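PDB 6L4U: fucoxanthin chlorophyll a/c-binding protein Lhcq11 from Chaetoceros gracilis, which probably gathers light with bound chlorophylls a and c and carotenoids and passes the excitation energy on to a photosystem. Local coordinates for residues S67-T72 / W94-E99; R171-G176 / K186-G191; V77-P80 / A84-G87. All coordinates share one frame; numbering follows the deposited sequence.

Contact 1. Residues S67-T72 / W94-E99. With CLA (chlorophyll a), chain B.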
loop_
_atom_site.group_PDB
_atom_site.type_symbol
_atom_site.label_atom_id
_atom_site.label_comp_id
_atom_site.label_asym_id
_atom_site.label_seq_id
_atom_site.Cartn_x
_atom_site.Cartn_y
_atom_site.Cartn_z
ATOM N N SER Y 67 -3.452 79.836 13.330
ATOM C CA SER Y 67 -3.506 81.281 13.167
ATOM C C SER Y 67 -4.595 81.715 12.195
ATOM O O SER Y 67 -4.667 82.900 11.857
ATOM C CB SER Y 67 -2.149 81.810 12.700
ATOM O OG SER Y 67 -1.115 81.404 13.577
ATOM N N SER Y 68 -5.442 80.785 11.749
ATOM C CA SER Y 68 -6.502 81.043 10.795
ATOM C C SER Y 68 -7.696 80.179 11.169
ATOM O O SER Y 68 -7.544 78.956 11.289
ATOM C CB SER Y 68 -6.067 80.730 9.360
ATOM O OG SER Y 68 -5.005 81.572 8.948
ATOM N N PRO Y 69 -8.886 80.769 11.370
ATOM C CA PRO Y 69 -9.177 82.203 11.353
ATOM C C PRO Y 69 -8.865 82.856 12.691
ATOM O O PRO Y 69 -8.245 82.221 13.545
ATOM C CB PRO Y 69 -10.676 82.242 11.065
ATOM C CG PRO Y 69 -11.185 81.014 11.720
ATOM C CD PRO Y 69 -10.113 79.971 11.530
ATOM N N ASP Y 70 -9.280 84.108 12.864
ATOM C CA ASP Y 70 -9.113 84.775 14.145
ATOM C C ASP Y 70 -10.032 84.158 15.192
ATOM O O ASP Y 70 -11.098 83.619 14.880
ATOM C CB ASP Y 70 -9.390 86.272 14.011
ATOM C CG ASP Y 70 -10.615 86.563 13.172
ATOM O OD1 ASP Y 70 -11.067 85.651 12.451
ATOM O OD2 ASP Y 70 -11.121 87.703 13.223
ATOM N N THR Y 71 -9.608 84.248 16.448
ATOM C CA THR Y 71 -10.297 83.577 17.539
ATOM C C THR Y 71 -11.083 84.581 18.367
ATOM O O THR Y 71 -11.100 84.505 19.599
ATOM C CB THR Y 71 -9.294 82.837 18.421
ATOM O OG1 THR Y 71 -8.431 83.785 19.060
ATOM C CG2 THR Y 71 -8.454 81.882 17.590
ATOM N N THR Y 72 -11.726 85.531 17.694
ATOM C CA THR Y 72 -12.403 86.635 18.359
ATOM C C THR Y 72 -13.794 86.284 18.879
ATOM O O THR Y 72 -14.143 86.676 19.998
ATOM C CB THR Y 72 -12.465 87.846 17.417
ATOM O OG1 THR Y 72 -13.310 88.856 17.980
ATOM C CG2 THR Y 72 -12.933 87.465 16.014
ATOM N N TRP Y 94 -4.180 68.087 8.145
ATOM C CA TRP Y 94 -5.319 67.339 7.631
ATOM C C TRP Y 94 -6.622 67.832 8.239
ATOM O O TRP Y 94 -7.668 67.785 7.583
ATOM C CB TRP Y 94 -5.135 65.847 7.903
ATOM C CG TRP Y 94 -6.245 65.015 7.365
ATOM C CD1 TRP Y 94 -7.305 64.515 8.057
ATOM C CD2 TRP Y 94 -6.419 64.600 6.009
ATOM N NE1 TRP Y 94 -8.126 63.806 7.218
ATOM C CE2 TRP Y 94 -7.604 63.843 5.953
ATOM C CE3 TRP Y 94 -5.687 64.792 4.837
ATOM C CZ2 TRP Y 94 -8.071 63.277 4.772
ATOM C CZ3 TRP Y 94 -6.149 64.232 3.668
ATOM C CH2 TRP Y 94 -7.332 63.488 3.642
ATOM N N TYR Y 95 -6.576 68.316 9.482
ATOM C CA TYR Y 95 -7.768 68.881 10.100
ATOM C C TYR Y 95 -8.142 70.210 9.457
ATOM O O TYR Y 95 -9.326 70.546 9.358
ATOM C CB TYR Y 95 -7.552 69.066 11.602
ATOM C CG TYR Y 95 -7.471 67.793 12.417
ATOM C CD1 TYR Y 95 -7.879 66.573 11.895
ATOM C CD2 TYR Y 95 -6.988 67.820 13.718
ATOM C CE1 TYR Y 95 -7.798 65.420 12.642
ATOM C CE2 TYR Y 95 -6.907 66.671 14.473
ATOM C CZ TYR Y 95 -7.313 65.475 13.931
ATOM O OH TYR Y 95 -7.233 64.326 14.680
ATOM N N ARG Y 96 -7.149 70.984 9.015
ATOM C CA ARG Y 96 -7.446 72.277 8.410
ATOM C C ARG Y 96 -7.917 72.118 6.971
ATOM O O ARG Y 96 -8.831 72.828 6.533
ATOM C CB ARG Y 96 -6.221 73.187 8.482
ATOM C CG ARG Y 96 -6.417 74.578 7.893
ATOM C CD ARG Y 96 -7.654 75.274 8.450
ATOM N NE ARG Y 96 -7.420 75.846 9.769
ATOM C CZ ARG Y 96 -8.358 75.969 10.700
ATOM N NH1 ARG Y 96 -9.595 75.560 10.456
ATOM N NH2 ARG Y 96 -8.058 76.501 11.875
ATOM N N HIS Y 97 -7.303 71.197 6.221
ATOM C CA HIS Y 97 -7.713 70.973 4.839
ATOM C C HIS Y 97 -9.111 70.386 4.759
ATOM O O HIS Y 97 -9.870 70.717 3.842
ATOM C CB HIS Y 97 -6.723 70.054 4.127
ATOM C CG HIS Y 97 -6.902 70.010 2.641
ATOM N ND1 HIS Y 97 -6.062 70.672 1.772
ATOM C CD2 HIS Y 97 -7.828 69.394 1.870
ATOM C CE1 HIS Y 97 -6.462 70.465 0.532
ATOM N NE2 HIS Y 97 -7.531 69.689 0.562
ATOM N N SER Y 98 -9.474 69.526 5.704
ATOM C CA SER Y 98 -10.797 68.932 5.655
ATOM C C SER Y 98 -11.877 69.855 6.195
ATOM O O SER Y 98 -13.053 69.622 5.910
ATOM C CB SER Y 98 -10.824 67.614 6.421
ATOM O OG SER Y 98 -12.101 67.023 6.299
ATOM N N GLU Y 99 -11.519 70.883 6.974
ATOM C CA GLU Y 99 -12.529 71.857 7.379
ATOM C C GLU Y 99 -12.960 72.714 6.197
ATOM O O GLU Y 99 -14.159 72.928 5.985
ATOM C CB GLU Y 99 -12.025 72.747 8.522
ATOM C CG GLU Y 99 -13.059 73.807 8.925
ATOM C CD GLU Y 99 -12.908 74.370 10.331
ATOM O OE1 GLU Y 99 -11.923 74.082 11.028
ATOM O OE2 GLU Y 99 -13.807 75.116 10.753
HETATM MG MG CLA B . -13.397 73.673 13.009
HETATM C CHA CLA B . -11.020 75.063 15.090
HETATM C CHB CLA B . -11.131 71.305 12.121
HETATM C CHC CLA B . -15.911 72.090 11.416
HETATM C CHD CLA B . -15.892 75.935 14.580
HETATM N NA CLA B . -11.444 73.219 13.539
HETATM C C1A CLA B . -10.607 73.869 14.265
HETATM C C2A CLA B . -9.188 73.341 14.298
HETATM C C3A CLA B . -9.270 72.213 13.293
HETATM C C4A CLA B . -10.722 72.252 12.967
HETATM C CMA CLA B . -8.484 72.614 12.054
HETATM C CAA CLA B . -8.879 72.731 15.689
HETATM C CBA CLA B . -8.272 71.330 15.814
HETATM C CGA CLA B . -9.337 70.323 16.182
HETATM O O1A CLA B . -9.778 70.252 17.314
HETATM O O2A CLA B . -9.848 69.439 15.151
HETATM N NB CLA B . -13.497 71.941 11.936
HETATM C C1B CLA B . -12.496 71.126 11.611
HETATM C C2B CLA B . -12.871 70.012 10.699
HETATM C C3B CLA B . -14.312 70.257 10.496
HETATM C C4B CLA B . -14.582 71.469 11.317
HETATM C CMB CLA B . -12.038 68.905 10.123
HETATM C CAB CLA B . -15.260 69.467 9.673
HETATM C CBB CLA B . -16.303 68.869 10.216
HETATM N NC CLA B . -15.442 73.964 13.018
HETATM C C1C CLA B . -16.287 73.213 12.291
HETATM C C2C CLA B . -17.722 73.588 12.413
HETATM C C3C CLA B . -17.696 74.720 13.347
HETATM C C4C CLA B . -16.251 74.859 13.644
HETATM C CMC CLA B . -18.936 72.989 11.767
HETATM C CAC CLA B . -18.858 75.533 13.863
HETATM C CBC CLA B . -19.316 74.865 15.139
HETATM N ND CLA B . -13.550 75.081 14.474
HETATM C C1D CLA B . -14.498 76.032 14.983
HETATM C C2D CLA B . -13.965 77.065 15.897
HETATM C C3D CLA B . -12.542 76.654 15.915
HETATM C C4D CLA B . -12.408 75.541 15.102
HETATM C CMD CLA B . -14.511 78.235 16.662
HETATM C CAD CLA B . -11.215 76.962 16.484
HETATM O OBD CLA B . -10.952 77.938 17.273
HETATM C CBD CLA B . -10.237 76.007 15.937
HETATM C CGD CLA B . -9.408 76.814 14.990
HETATM O O1D CLA B . -9.649 76.813 13.796
HETATM O O2D CLA B . -8.323 77.640 15.481
HETATM C CED CLA B . -7.881 78.739 14.692
HETATM C C1 CLA B . -11.247 69.204 15.130
HETATM C C2 CLA B . -11.624 67.787 14.768
HETATM C C3 CLA B . -12.787 67.540 14.138
HETATM C C4 CLA B . -13.728 68.659 13.797
HETATM C C5 CLA B . -13.183 66.129 13.780
HETATM C C6 CLA B . -14.190 65.541 14.766
HETATM C C7 CLA B . -15.605 65.579 14.197
HETATM C C8 CLA B . -16.609 64.913 15.115
HETATM C C9 CLA B . -17.062 63.584 14.522
HETATM C C10 CLA B . -17.781 65.857 15.344
HETATM C C11 CLA B . -18.849 65.218 16.219
HETATM C C12 CLA B . -20.229 65.714 15.818
HETATM C C13 CLA B . -20.413 67.171 16.215
HETATM C C14 CLA B . -20.596 67.314 17.722
HETATM C C15 CLA B . -21.602 67.739 15.455
HETATM C C16 CLA B . -22.922 67.100 15.871
HETATM C C17 CLA B . -24.107 67.932 15.394
HETATM C C18 CLA B . -24.103 68.075 13.878
HETATM C C19 CLA B . -24.243 69.537 13.469
HETATM C C20 CLA B . -25.194 67.219 13.246
#

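Contact 2. Residues R171-G176 / K186-G191. With KC1 (Chlorophyll c1), chain C.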
loop_
_atom_site.group_PDB
_atom_site.type_symbol
_atom_site.label_atom_id
_atom_site.label_comp_id
_atom_site.label_asym_id
_atom_site.label_seq_id
_atom_site.Cartn_x
_atom_site.Cartn_y
_atom_site.Cartn_z
ATOM N N ARG Y 171 2.737 67.586 -7.456
ATOM C CA ARG Y 171 3.749 67.802 -8.483
ATOM C C ARG Y 171 3.879 69.256 -8.909
ATOM O O ARG Y 171 4.975 69.686 -9.283
ATOM C CB ARG Y 171 3.436 66.947 -9.714
ATOM C CG ARG Y 171 3.549 65.458 -9.472
ATOM C CD ARG Y 171 3.461 64.665 -10.763
ATOM N NE ARG Y 171 3.677 63.247 -10.510
ATOM C CZ ARG Y 171 2.699 62.365 -10.347
ATOM N NH1 ARG Y 171 2.984 61.097 -10.104
ATOM N NH2 ARG Y 171 1.435 62.751 -10.428
ATOM N N ARG Y 172 2.792 70.025 -8.863
ATOM C CA ARG Y 172 2.778 71.386 -9.382
ATOM C C ARG Y 172 2.776 72.434 -8.275
ATOM O O ARG Y 172 2.204 73.514 -8.448
ATOM C CB ARG Y 172 1.574 71.579 -10.302
ATOM C CG ARG Y 172 1.630 70.737 -11.560
ATOM C CD ARG Y 172 0.419 70.992 -12.428
ATOM N NE ARG Y 172 0.623 70.546 -13.802
ATOM C CZ ARG Y 172 -0.289 70.658 -14.760
ATOM N NH1 ARG Y 172 -1.469 71.200 -14.493
ATOM N NH2 ARG Y 172 -0.019 70.232 -15.985
ATOM N N THR Y 173 3.407 72.137 -7.145
ATOM C CA THR Y 173 3.462 73.034 -6.001
ATOM C C THR Y 173 4.918 73.316 -5.652
ATOM O O THR Y 173 5.762 72.416 -5.714
ATOM C CB THR Y 173 2.732 72.418 -4.797
ATOM O OG1 THR Y 173 1.402 72.044 -5.183
ATOM C CG2 THR Y 173 2.652 73.391 -3.638
ATOM N N GLU Y 174 5.208 74.576 -5.299
ATOM C CA GLU Y 174 6.553 74.951 -4.871
ATOM C C GLU Y 174 6.945 74.282 -3.555
ATOM O O GLU Y 174 8.134 74.059 -3.310
ATOM C CB GLU Y 174 6.659 76.478 -4.762
ATOM C CG GLU Y 174 5.875 77.129 -3.616
ATOM C CD GLU Y 174 4.432 77.461 -3.970
ATOM O OE1 GLU Y 174 3.919 76.946 -4.987
ATOM O OE2 GLU Y 174 3.806 78.242 -3.222
ATOM N N GLY Y 175 5.973 73.954 -2.704
ATOM C CA GLY Y 175 6.264 73.309 -1.440
ATOM C C GLY Y 175 6.026 71.814 -1.465
ATOM O O GLY Y 175 6.852 71.034 -0.981
ATOM N N GLY Y 176 4.900 71.406 -2.037
ATOM C CA GLY Y 176 4.509 70.011 -2.057
ATOM C C GLY Y 176 3.082 69.828 -1.590
ATOM O O GLY Y 176 2.283 70.767 -1.649
ATOM N N LYS Y 186 -5.338 75.634 -0.465
ATOM C CA LYS Y 186 -5.068 76.275 -1.749
ATOM C C LYS Y 186 -5.733 75.550 -2.918
ATOM O O LYS Y 186 -5.947 76.169 -3.964
ATOM C CB LYS Y 186 -3.564 76.406 -1.976
ATOM C CG LYS Y 186 -2.848 75.096 -2.076
ATOM C CD LYS Y 186 -1.381 75.279 -2.332
ATOM C CE LYS Y 186 -0.727 73.931 -2.478
ATOM N NZ LYS Y 186 -0.695 73.164 -1.208
ATOM N N ASN Y 187 -6.023 74.246 -2.770
ATOM C CA ASN Y 187 -6.979 73.480 -3.596
ATOM C C ASN Y 187 -6.633 73.553 -5.092
ATOM O O ASN Y 187 -7.346 74.158 -5.895
ATOM C CB ASN Y 187 -8.410 73.971 -3.310
ATOM C CG ASN Y 187 -9.514 73.048 -3.859
ATOM O OD1 ASN Y 187 -9.405 72.437 -4.921
ATOM N ND2 ASN Y 187 -10.604 72.960 -3.106
ATOM N N MET Y 188 -5.502 72.955 -5.453
ATOM C CA MET Y 188 -4.908 73.204 -6.766
ATOM C C MET Y 188 -5.587 72.365 -7.845
ATOM O O MET Y 188 -5.219 71.219 -8.094
ATOM C CB MET Y 188 -3.410 72.934 -6.733
ATOM C CG MET Y 188 -2.584 74.122 -6.284
ATOM S SD MET Y 188 -0.884 74.044 -6.871
ATOM C CE MET Y 188 -1.150 73.481 -8.553
ATOM N N VAL Y 189 -6.595 72.951 -8.487
ATOM C CA VAL Y 189 -7.098 72.526 -9.795
ATOM C C VAL Y 189 -7.300 73.778 -10.644
ATOM O O VAL Y 189 -7.921 74.748 -10.185
ATOM C CB VAL Y 189 -8.388 71.689 -9.692
ATOM C CG1 VAL Y 189 -8.081 70.254 -9.315
ATOM C CG2 VAL Y 189 -9.333 72.272 -8.656
ATOM N N PRO Y 190 -6.759 73.830 -11.863
ATOM C CA PRO Y 190 -6.873 75.055 -12.669
ATOM C C PRO Y 190 -8.198 75.114 -13.417
ATOM O O PRO Y 190 -8.537 74.215 -14.191
ATOM C CB PRO Y 190 -5.684 74.956 -13.631
ATOM C CG PRO Y 190 -5.397 73.504 -13.737
ATOM C CD PRO Y 190 -5.786 72.882 -12.428
ATOM N N GLY Y 191 -8.947 76.187 -13.184
ATOM C CA GLY Y 191 -10.184 76.449 -13.882
ATOM C C GLY Y 191 -11.434 76.285 -13.045
ATOM O O GLY Y 191 -12.486 76.813 -13.425
HETATM N NB KC1 C . -8.812 72.202 -16.178
HETATM N ND KC1 C . -9.764 75.835 -17.707
HETATM C C1A KC1 C . -6.752 75.061 -18.480
HETATM C C1B KC1 C . -7.675 71.516 -16.277
HETATM C C1C KC1 C . -11.691 73.079 -15.553
HETATM C C1D KC1 C . -10.906 76.710 -17.749
HETATM C C2A KC1 C . -5.314 74.789 -18.893
HETATM C C2B KC1 C . -7.671 70.187 -15.610
HETATM C C2C KC1 C . -13.114 73.270 -15.174
HETATM C C2D KC1 C . -10.735 77.960 -18.535
HETATM C C3A KC1 C . -5.065 73.419 -18.282
HETATM C C3B KC1 C . -9.040 70.131 -15.051
HETATM C C3C KC1 C . -13.430 74.596 -15.738
HETATM C C3D KC1 C . -9.332 77.771 -18.994
HETATM C C4A KC1 C . -6.399 73.188 -17.647
HETATM C C4B KC1 C . -9.648 71.429 -15.476
HETATM C C4C KC1 C . -12.150 75.001 -16.373
HETATM C C4D KC1 C . -8.874 76.564 -18.485
HETATM C CAA KC1 C . -4.252 75.755 -18.336
HETATM C CAB KC1 C . -9.659 69.031 -14.264
HETATM C CAC KC1 C . -14.733 75.354 -15.686
HETATM C CAD KC1 C . -8.229 78.384 -19.773
HETATM C CBA KC1 C . -4.084 75.726 -16.824
HETATM C CBB KC1 C . -10.788 68.453 -14.631
HETATM C CBC KC1 C . -15.508 74.915 -16.907
HETATM C CBD KC1 C . -7.063 77.474 -19.748
HETATM C CED KC1 C . -5.320 76.595 -23.084
HETATM C CGA KC1 C . -4.077 77.135 -16.287
HETATM C CGD KC1 C . -6.850 76.997 -21.155
HETATM C CHA KC1 C . -7.479 76.319 -18.893
HETATM C CHB KC1 C . -6.505 72.035 -16.991
HETATM C CHC KC1 C . -11.023 71.830 -15.143
HETATM C CHD KC1 C . -12.126 76.321 -17.040
HETATM C CMA KC1 C . -4.838 72.381 -19.375
HETATM C CMB KC1 C . -6.568 69.169 -15.523
HETATM C CMC KC1 C . -14.014 72.341 -14.406
HETATM C CMD KC1 C . -11.573 79.161 -18.886
HETATM N NA KC1 C . -7.331 74.138 -17.793
HETATM N NC KC1 C . -11.145 74.093 -16.252
HETATM O O1A KC1 C . -3.091 77.580 -15.725
HETATM O O1D KC1 C . -7.781 76.548 -21.804
HETATM O O2A KC1 C . -5.254 77.977 -16.432
HETATM O O2D KC1 C . -5.526 77.063 -21.753
HETATM O OBD KC1 C . -8.293 79.503 -20.400
HETATM MG MG KC1 C . -9.151 74.123 -16.789
#

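Contact 3. Residues V77-P80 / A84-G87. With CLA (chlorophyll a), chain B.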
loop_
_atom_site.group_PDB
_atom_site.type_symbol
_atom_site.label_atom_id
_atom_site.label_comp_id
_atom_site.label_asym_id
_atom_site.label_seq_id
_atom_site.Cartn_x
_atom_site.Cartn_y
_atom_site.Cartn_z
ATOM N N VAL Y 77 -8.731 79.769 20.807
ATOM C CA VAL Y 77 -8.921 78.621 19.932
ATOM C C VAL Y 77 -9.879 77.655 20.622
ATOM O O VAL Y 77 -9.760 77.375 21.821
ATOM C CB VAL Y 77 -7.574 77.976 19.561
ATOM C CG1 VAL Y 77 -6.747 77.583 20.789
ATOM C CG2 VAL Y 77 -7.785 76.774 18.662
ATOM N N TRP Y 78 -10.895 77.213 19.893
ATOM C CA TRP Y 78 -11.984 76.452 20.497
ATOM C C TRP Y 78 -11.728 74.968 20.275
ATOM O O TRP Y 78 -12.097 74.405 19.242
ATOM C CB TRP Y 78 -13.322 76.889 19.920
ATOM C CG TRP Y 78 -14.460 76.142 20.482
ATOM C CD1 TRP Y 78 -14.875 76.144 21.776
ATOM C CD2 TRP Y 78 -15.343 75.273 19.775
ATOM N NE1 TRP Y 78 -15.965 75.328 21.922
ATOM C CE2 TRP Y 78 -16.274 74.781 20.705
ATOM C CE3 TRP Y 78 -15.438 74.862 18.445
ATOM C CZ2 TRP Y 78 -17.288 73.899 20.348
ATOM C CZ3 TRP Y 78 -16.447 73.990 18.091
ATOM C CH2 TRP Y 78 -17.357 73.516 19.039
ATOM N N ASP Y 79 -11.096 74.333 21.257
ATOM C CA ASP Y 79 -10.808 72.900 21.220
ATOM C C ASP Y 79 -11.127 72.323 22.591
ATOM O O ASP Y 79 -10.245 72.185 23.446
ATOM C CB ASP Y 79 -9.348 72.645 20.837
ATOM C CG ASP Y 79 -9.119 71.254 20.281
ATOM O OD1 ASP Y 79 -8.061 71.035 19.659
ATOM O OD2 ASP Y 79 -9.994 70.381 20.447
ATOM N N PRO Y 80 -12.395 71.978 22.841
ATOM C CA PRO Y 80 -12.742 71.383 24.141
ATOM C C PRO Y 80 -12.225 69.968 24.322
ATOM O O PRO Y 80 -11.872 69.598 25.449
ATOM C CB PRO Y 80 -14.275 71.420 24.147
ATOM C CG PRO Y 80 -14.656 71.431 22.719
ATOM C CD PRO Y 80 -13.591 72.217 22.014
ATOM N N ALA Y 84 -6.318 69.075 18.700
ATOM C CA ALA Y 84 -5.129 69.607 18.048
ATOM C C ALA Y 84 -3.846 69.226 18.766
ATOM O O ALA Y 84 -2.765 69.361 18.184
ATOM C CB ALA Y 84 -5.215 71.129 17.940
ATOM N N GLU Y 85 -3.937 68.756 20.007
ATOM C CA GLU Y 85 -2.769 68.391 20.794
ATOM C C GLU Y 85 -2.380 66.926 20.656
ATOM O O GLU Y 85 -1.288 66.551 21.093
ATOM C CB GLU Y 85 -3.005 68.719 22.275
ATOM C CG GLU Y 85 -2.954 70.206 22.606
ATOM C CD GLU Y 85 -4.256 70.937 22.334
ATOM O OE1 GLU Y 85 -5.248 70.284 21.945
ATOM O OE2 GLU Y 85 -4.283 72.174 22.506
ATOM N N ILE Y 86 -3.232 66.094 20.070
ATOM C CA ILE Y 86 -2.956 64.672 19.909
ATOM C C ILE Y 86 -2.635 64.432 18.442
ATOM O O ILE Y 86 -3.515 64.522 17.578
ATOM C CB ILE Y 86 -4.130 63.803 20.370
ATOM C CG1 ILE Y 86 -4.429 64.062 21.845
ATOM C CG2 ILE Y 86 -3.796 62.342 20.163
ATOM C CD1 ILE Y 86 -5.734 63.481 22.307
ATOM N N GLY Y 87 -1.383 64.116 18.164
ATOM C CA GLY Y 87 -0.902 63.938 16.816
ATOM C C GLY Y 87 0.337 64.766 16.543
ATOM O O GLY Y 87 1.101 65.124 17.444
HETATM MG MG CLA B . -13.397 73.673 13.009
HETATM C CHA CLA B . -11.020 75.063 15.090
HETATM C CHB CLA B . -11.131 71.305 12.121
HETATM C CHC CLA B . -15.911 72.090 11.416
HETATM C CHD CLA B . -15.892 75.935 14.580
HETATM N NA CLA B . -11.444 73.219 13.539
HETATM C C1A CLA B . -10.607 73.869 14.265
HETATM C C2A CLA B . -9.188 73.341 14.298
HETATM C C3A CLA B . -9.270 72.213 13.293
HETATM C C4A CLA B . -10.722 72.252 12.967
HETATM C CMA CLA B . -8.484 72.614 12.054
HETATM C CAA CLA B . -8.879 72.731 15.689
HETATM C CBA CLA B . -8.272 71.330 15.814
HETATM C CGA CLA B . -9.337 70.323 16.182
HETATM O O1A CLA B . -9.778 70.252 17.314
HETATM O O2A CLA B . -9.848 69.439 15.151
HETATM N NB CLA B . -13.497 71.941 11.936
HETATM C C1B CLA B . -12.496 71.126 11.611
HETATM C C2B CLA B . -12.871 70.012 10.699
HETATM C C3B CLA B . -14.312 70.257 10.496
HETATM C C4B CLA B . -14.582 71.469 11.317
HETATM C CMB CLA B . -12.038 68.905 10.123
HETATM C CAB CLA B . -15.260 69.467 9.673
HETATM C CBB CLA B . -16.303 68.869 10.216
HETATM N NC CLA B . -15.442 73.964 13.018
HETATM C C1C CLA B . -16.287 73.213 12.291
HETATM C C2C CLA B . -17.722 73.588 12.413
HETATM C C3C CLA B . -17.696 74.720 13.347
HETATM C C4C CLA B . -16.251 74.859 13.644
HETATM C CMC CLA B . -18.936 72.989 11.767
HETATM C CAC CLA B . -18.858 75.533 13.863
HETATM C CBC CLA B . -19.316 74.865 15.139
HETATM N ND CLA B . -13.550 75.081 14.474
HETATM C C1D CLA B . -14.498 76.032 14.983
HETATM C C2D CLA B . -13.965 77.065 15.897
HETATM C C3D CLA B . -12.542 76.654 15.915
HETATM C C4D CLA B . -12.408 75.541 15.102
HETATM C CMD CLA B . -14.511 78.235 16.662
HETATM C CAD CLA B . -11.215 76.962 16.484
HETATM O OBD CLA B . -10.952 77.938 17.273
HETATM C CBD CLA B . -10.237 76.007 15.937
HETATM C CGD CLA B . -9.408 76.814 14.990
HETATM O O1D CLA B . -9.649 76.813 13.796
HETATM O O2D CLA B . -8.323 77.640 15.481
HETATM C CED CLA B . -7.881 78.739 14.692
HETATM C C1 CLA B . -11.247 69.204 15.130
HETATM C C2 CLA B . -11.624 67.787 14.768
HETATM C C3 CLA B . -12.787 67.540 14.138
HETATM C C4 CLA B . -13.728 68.659 13.797
HETATM C C5 CLA B . -13.183 66.129 13.780
HETATM C C6 CLA B . -14.190 65.541 14.766
HETATM C C7 CLA B . -15.605 65.579 14.197
HETATM C C8 CLA B . -16.609 64.913 15.115
HETATM C C9 CLA B . -17.062 63.584 14.522
HETATM C C10 CLA B . -17.781 65.857 15.344
HETATM C C11 CLA B . -18.849 65.218 16.219
HETATM C C12 CLA B . -20.229 65.714 15.818
HETATM C C13 CLA B . -20.413 67.171 16.215
HETATM C C14 CLA B . -20.596 67.314 17.722
HETATM C C15 CLA B . -21.602 67.739 15.455
HETATM C C16 CLA B . -22.922 67.100 15.871
HETATM C C17 CLA B . -24.107 67.932 15.394
HETATM C C18 CLA B . -24.103 68.075 13.878
HETATM C C19 CLA B . -24.243 69.537 13.469
HETATM C C20 CLA B . -25.194 67.219 13.246
#

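Contact 1. Residues S67-T72 / W94-E99
Ser-68 and Pro-69 meet Arg-96 in a small buried contact between the loop that follows helix 62-65 and helix 89-115 of the light-harvesting antenna fold. The contact borders a chlorophyll a site. Arg-96 carries it from the helix. Its CG stands anti to the backbone N (chi1 -179°), and bends at chi2 and chi3 bring the guanidinium back toward Glu-99. One face of this group carries Ser-68 O, which sits close to NH2 but at a poor angle for a hydrogen bond. The opposite face carries the chlorophyll methyl CMA, 3.5 Å from Arg-96 NH1. Pro-69, after a cis peptide bond, brings CD to 4.0 Å from Arg-96 NH2. Arg-96 NH2 gives chlorophyll O1D a nearly straight hydrogen bond (2.5 Å, 170°). Arg-96 NH1 makes a salt bridge to Glu-99 OE1 at 2.8 Å. The other carboxylate oxygen of Glu-99 pairs with Arg-219 of helix 208-230. Between the two arginines, the carboxylate serves the pigment as metal ligand: Glu-99 OE1 binds the chlorophyll magnesium at 2.5 Å.

Contact 2. Residues R171-G176 / K186-G191
Met-188, Arg-172 and Thr-173 carry most of this surface contact. It packs two parts of the loop that follows helix 148-171 in the light-harvesting antenna fold. Met-188 gives up the most surface. Its chain bends at chi3 (42°), which turns the methyl CE in against Arg-172. Met-188 CE lies 3.4 Å from the carbonyl O of Arg-172 and 3.8 Å from its CB. The Met-188 side chain passes Thr-173 at a slant, with Met-188 SD 3.5 Å from Thr-173 OG1.

The hydroxyl of Thr-173 has its main polar partner elsewhere, in the carbonyl O of His-169. Its methyl meets Lys-186 tip to tip, Thr-173 CG2 lying 3.6 Å from Lys-186 CE. The lysine chain is extended up to a bend at chi4 (-69°). Its NZ is hydrogen-bonded to Thr-183 O and His-169 ND1, while Gly-176 O is 3.8 Å from Lys-186 NZ, a looser approach. No hydrogen bond joins the two segments, so the contact is mainly van der Waals packing.

The segment 186-191 ends against a chlorophyll c1 macrocycle. Gly-191 fits closely there, since a CB would run into the pigment. Arg-172, extended from CG to NE, touches a second chlorophyll c1 and makes a cation-pi contact with Phe-168, on which Met-188 and Pro-190 also pack. Pro-190 CG lies 3.7 Å from CHB of the first pigment, and Pro-190 O faces its magnesium at 2.7 Å.

Contact 3. Residues V77-P80 / A84-G87
Asp-79 bridges to Ala-84 across a short turn of the loop before helix 89-115 in the light-harvesting antenna fold. The tight part is the aspartate carboxylate. Asp-79 OD1 accepts a hydrogen bond from Ala-84 N through its syn lone pair (2.8 Å, 153°). OD2 accepts one from Leu-83 N and also pairs with an oxygen of the carotenoid DD6, modelled too close for the details to be relied on. The two amides probably fix the rotation of the carboxylate. Ala-84 CB packs against Asp-79 OD1 at 3.3 Å and against chlorophyll CBA at 3.7 Å.

With an alanine in place of Asp-79, the amides of Leu-83 and Ala-84 would probably lose their acceptor, and the turn would be likely to shift.

The loose side is at Glu-85. This residue is exposed, and its chain bends at chi2 (83°) so that Glu-85 OE1 comes to 3.7 Å from Asp-79 OD1. These like charges lie close with no bond between them, which probably disfavours a closer approach.

The segment 77-80 also grips the chlorophyll a. Trp-78 turns its ring edge to the pigment, with CE3 3.7 Å from C2D. Trp-78 N gives chlorophyll OBD a hydrogen bond of 2.7 Å, almost straight at 173°.

How the contacts relate
Contacts 1 and 3 are neighbours, with centres about 11 Å apart. Contact 3 falls between the two segments of contact 1 in sequence, and Thr-71 CG2 packs on Val-77 N at 3.9 Å. Both touch the same chlorophyll a: contact 1 supplies its metal ligand from helix 89-115, and contact 3 adds a backbone hydrogen bond from the loop before that helix. Contact 2 comes later in the chain, between helices 148-171 and 208-230. Its centre lies about 19 Å from that of contact 1 and 28 Å from that of contact 3, and it touches neither. Its second segment lies by a chlorophyll c1. Contacts 1 and 3 thus build one chlorophyll a site; contact 2 serves another pigment.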